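Local coordinates for cyclic di-GMP receptor atypical PilZ domain-containing protein (Xanthomonas campestris pv. campestris, PDB 3PH1) that self-assembles into a tetramer through a helical bundle, carries an atypical PilZ domain and probably belongs to the cyclic di-GMP receptor family, at the interface of chains A and B. Sequence-based numbering; all coordinates share one arbitrary frame. Chains: chain A/B, Putative uncharacterized protein.

Contact 1: the interface of chains A and B. Residues chain A 86-88, 90; chain B 88, 92, 136-137.
A:Arg90 and B:Glu137 carry the polar half of this helix-to-helix and helix-to-loop contact. The guanidinium grips the carboxylate side-on, one nitrogen to each oxygen: NE of A:Arg90 gives a hydrogen bond to OE2 of B:Glu137 at 3.0 Å, nearly straight (165° at H), and NH1 of A:Arg90 gives a more bent one to OE1 of B:Glu137 at 2.8 Å, which is also a salt bridge. The pair is not coplanar. The two planes stand 50° apart, and both nitrogens come down on the carboxylate from above its plane. A bend at chi3 (-60°) of A:Arg90 turns NE and NH1 toward the acid.

Water adds a second tie: water 1 lies 2.9 Å from the carbonyl O of A:Ala86 and links it to OE1 of B:Glu137. That oxygen is therefore shared between the arginine and the water, which should help fix the carboxylate's rotation.

Apolar packing centres on A:Leu87. Its CB takes CD1 of B:Ile88 snugly, at 3.4 Å, while its CD2 meets the ring CG of B:Pro136 at 3.7 Å, the two side chains crossing at about a right angle. B:Val92 splits its methyls: CG2 lies near A:Leu87, and CG1 sits 3.7 Å from CD of A:Arg90, against the aliphatic part of the arginine just before its charged head.

Contact 2: the interface of chains A and B. Residues chain A 80, 83-84, 87; chain B 55, 85, 89, 135.
A:Leu83 and A:Leu87, one turn apart on helix 72-95 of chain A, lie against B:Leu135 and B:Leu85, and this is where the packing is dense. The two methyls of B:Leu135 divide the work: CD2 touches CD2 of A:Leu83 at 3.3 Å, and CD1 touches CD1 of A:Leu87 at 3.3 Å. Both pairs are tighter than usual for carbon, but B:Leu135 is poorly ordered, so its exact placement should be read with caution.

From the partner helix, B:Leu85 comes in at about a right angle to A:Leu87. With its CG anti to the backbone N (chi1 -173°), the side chain sends CD1 in among three residues of chain A. That methyl lies 3.5 Å from CD1 of A:Leu87, 3.9 Å from CB of A:Leu83 and 4.0 Å from CG1 of A:Ile84, and B:Leu85 has more surface hidden than any other residue here.

Toward A:Lys80 the fit is looser. CG1 of B:Val55 stands 4.1 Å from CG of A:Lys80, so the lysine contributes its aliphatic stem. The chain beyond CG is extended and carries NZ away from the valine. The same valine methyl faces CD1 of A:Leu83 tip to tip, again at 4.1 Å.

Within the fold, the long helices 72-95 of chain A and 72-93 of chain B pack against each other here, while B:Leu135 and B:Val55, both in non-helical segments of chain B, close over the flank of the chain A helix.

Contact 1: the interface of chains A and B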
# COMPACT_ATOMS: atom_id res chain seq x y z
N ALA A 86 6.08 -0.42 6.84
CA ALA A 86 5.74 -1.17 8.04
C ALA A 86 4.25 -1.50 8.04
O ALA A 86 3.87 -2.66 8.19
CB ALA A 86 6.11 -0.37 9.29
N LEU A 87 3.42 -0.47 7.87
CA LEU A 87 1.96 -0.66 7.86
C LEU A 87 1.49 -1.67 6.81
O LEU A 87 0.74 -2.58 7.13
CB LEU A 87 1.27 0.69 7.66
CG LEU A 87 1.28 1.57 8.92
CD1 LEU A 87 0.98 3.01 8.56
CD2 LEU A 87 0.26 1.03 9.92
N ILE A 88 1.94 -1.51 5.57
CA ILE A 88 1.53 -2.44 4.54
C ILE A 88 2.02 -3.84 4.89
O ILE A 88 1.36 -4.83 4.62
CB ILE A 88 2.04 -2.03 3.14
CG1 ILE A 88 1.66 -3.10 2.13
CG2 ILE A 88 3.55 -1.86 3.16
CD1 ILE A 88 2.03 -2.74 0.71
N ARG A 90 2.32 -5.05 7.88
CA ARG A 90 1.41 -5.53 8.91
C ARG A 90 0.10 -6.04 8.28
O ARG A 90 -0.41 -7.08 8.68
CB ARG A 90 1.10 -4.41 9.90
CG ARG A 90 0.22 -4.83 11.07
CD ARG A 90 0.10 -3.71 12.09
NE ARG A 90 1.41 -3.34 12.62
CZ ARG A 90 2.11 -4.08 13.47
NH1 ARG A 90 3.30 -3.66 13.90
NH2 ARG A 90 1.62 -5.23 13.92
N ILE B 88 -3.47 3.50 3.99
CA ILE B 88 -2.95 2.27 4.56
C ILE B 88 -3.12 2.30 6.08
O ILE B 88 -3.44 1.29 6.70
CB ILE B 88 -1.46 2.07 4.14
CG1 ILE B 88 -1.12 0.58 4.16
CG2 ILE B 88 -0.52 2.87 5.03
CD1 ILE B 88 -1.28 -0.07 5.53
N VAL B 92 -5.40 -0.85 8.17
CA VAL B 92 -4.86 -1.67 9.25
C VAL B 92 -5.77 -1.52 10.47
O VAL B 92 -6.33 -2.49 10.97
CB VAL B 92 -3.42 -1.24 9.62
CG1 VAL B 92 -2.92 -2.03 10.81
CG2 VAL B 92 -2.49 -1.46 8.43
N PRO B 136 -1.58 3.23 13.42
CA PRO B 136 -1.81 1.95 14.09
C PRO B 136 -0.63 0.96 14.10
O PRO B 136 -0.83 -0.23 14.36
CB PRO B 136 -3.02 1.39 13.35
CG PRO B 136 -2.74 1.83 11.94
CD PRO B 136 -2.27 3.27 12.11
N GLU B 137 0.57 1.44 13.83
CA GLU B 137 1.74 0.56 13.82
C GLU B 137 2.14 0.22 15.25
O GLU B 137 2.22 1.10 16.11
CB GLU B 137 2.91 1.23 13.10
CG GLU B 137 4.16 0.36 13.03
CD GLU B 137 3.95 -0.93 12.27
OE1 GLU B 137 4.79 -1.85 12.43
OE2 GLU B 137 2.96 -1.03 11.51
O HOH W 1 4.73 -4.04 10.64

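Contact 2: the interface of chains A and B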
# COMPACT_ATOMS: atom_id res chain seq x y z
N LYS A 80 8.18 8.77 6.37
CA LYS A 80 6.85 8.34 5.96
C LYS A 80 6.93 7.03 5.18
O LYS A 80 6.03 6.18 5.28
CB LYS A 80 6.18 9.42 5.10
CG LYS A 80 5.89 10.72 5.84
CD LYS A 80 5.35 11.78 4.91
CE LYS A 80 5.23 13.12 5.65
NZ LYS A 80 5.02 14.30 4.78
N LEU A 83 7.24 4.22 7.55
CA LEU A 83 5.93 3.97 8.13
C LEU A 83 5.02 3.20 7.17
O LEU A 83 4.42 2.21 7.55
CB LEU A 83 5.28 5.31 8.52
CG LEU A 83 6.03 6.03 9.64
CD1 LEU A 83 5.44 7.43 9.87
CD2 LEU A 83 5.95 5.19 10.92
N ILE A 84 4.95 3.65 5.92
CA ILE A 84 4.11 2.98 4.92
C ILE A 84 4.51 1.52 4.76
O ILE A 84 3.67 0.63 4.78
CB ILE A 84 4.21 3.70 3.54
CG1 ILE A 84 3.55 5.08 3.63
CG2 ILE A 84 3.53 2.87 2.44
CD1 ILE A 84 4.17 6.10 2.68
N LEU A 87 3.42 -0.47 7.87
CA LEU A 87 1.96 -0.66 7.86
C LEU A 87 1.49 -1.67 6.81
O LEU A 87 0.74 -2.58 7.13
CB LEU A 87 1.27 0.69 7.66
CG LEU A 87 1.28 1.57 8.92
CD1 LEU A 87 0.98 3.01 8.56
CD2 LEU A 87 0.26 1.03 9.92
N VAL B 55 8.49 12.74 11.68
CA VAL B 55 7.33 13.35 11.06
C VAL B 55 6.67 14.26 12.10
O VAL B 55 5.45 14.31 12.22
CB VAL B 55 6.31 12.28 10.56
CG1 VAL B 55 7.02 11.25 9.70
CG2 VAL B 55 5.63 11.60 11.72
N LEU B 85 -0.09 6.93 3.22
CA LEU B 85 0.02 6.63 4.63
C LEU B 85 -1.36 6.67 5.27
O LEU B 85 -1.73 5.78 6.03
CB LEU B 85 0.94 7.65 5.29
CG LEU B 85 1.37 7.49 6.75
CD1 LEU B 85 1.80 6.07 7.04
CD2 LEU B 85 2.52 8.44 6.99
N GLY B 89 -2.91 3.46 6.68
CA GLY B 89 -3.06 3.56 8.12
C GLY B 89 -4.45 3.14 8.55
O GLY B 89 -4.62 2.39 9.52
N LEU B 135 -1.51 6.60 14.00
CA LEU B 135 -0.82 5.55 13.26
C LEU B 135 -1.00 4.26 14.05
O LEU B 135 -0.63 4.17 15.22
CB LEU B 135 0.66 5.90 13.12
CG LEU B 135 1.47 5.24 12.00
CD1 LEU B 135 0.87 5.58 10.65
CD2 LEU B 135 2.91 5.72 12.07

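Contact 1 and contact 2 are neighbouring stretches of one interface, their C-alpha centres about 7 Å apart, and A:Leu87 belongs to both. In each, helix 72-95 of chain A meets helix 72-93 of chain B, and adjacent loop residues of chain B, B:Leu135 to B:Glu137, run across the boundary between them. Contact 1 adds a charged, water-bridged clasp to the greasy seam that continues through contact 2. Such a combination would both bury apolar surface and help set the register of the helices, consistent with the helical bundle through which this PilZ protein forms its tetramer.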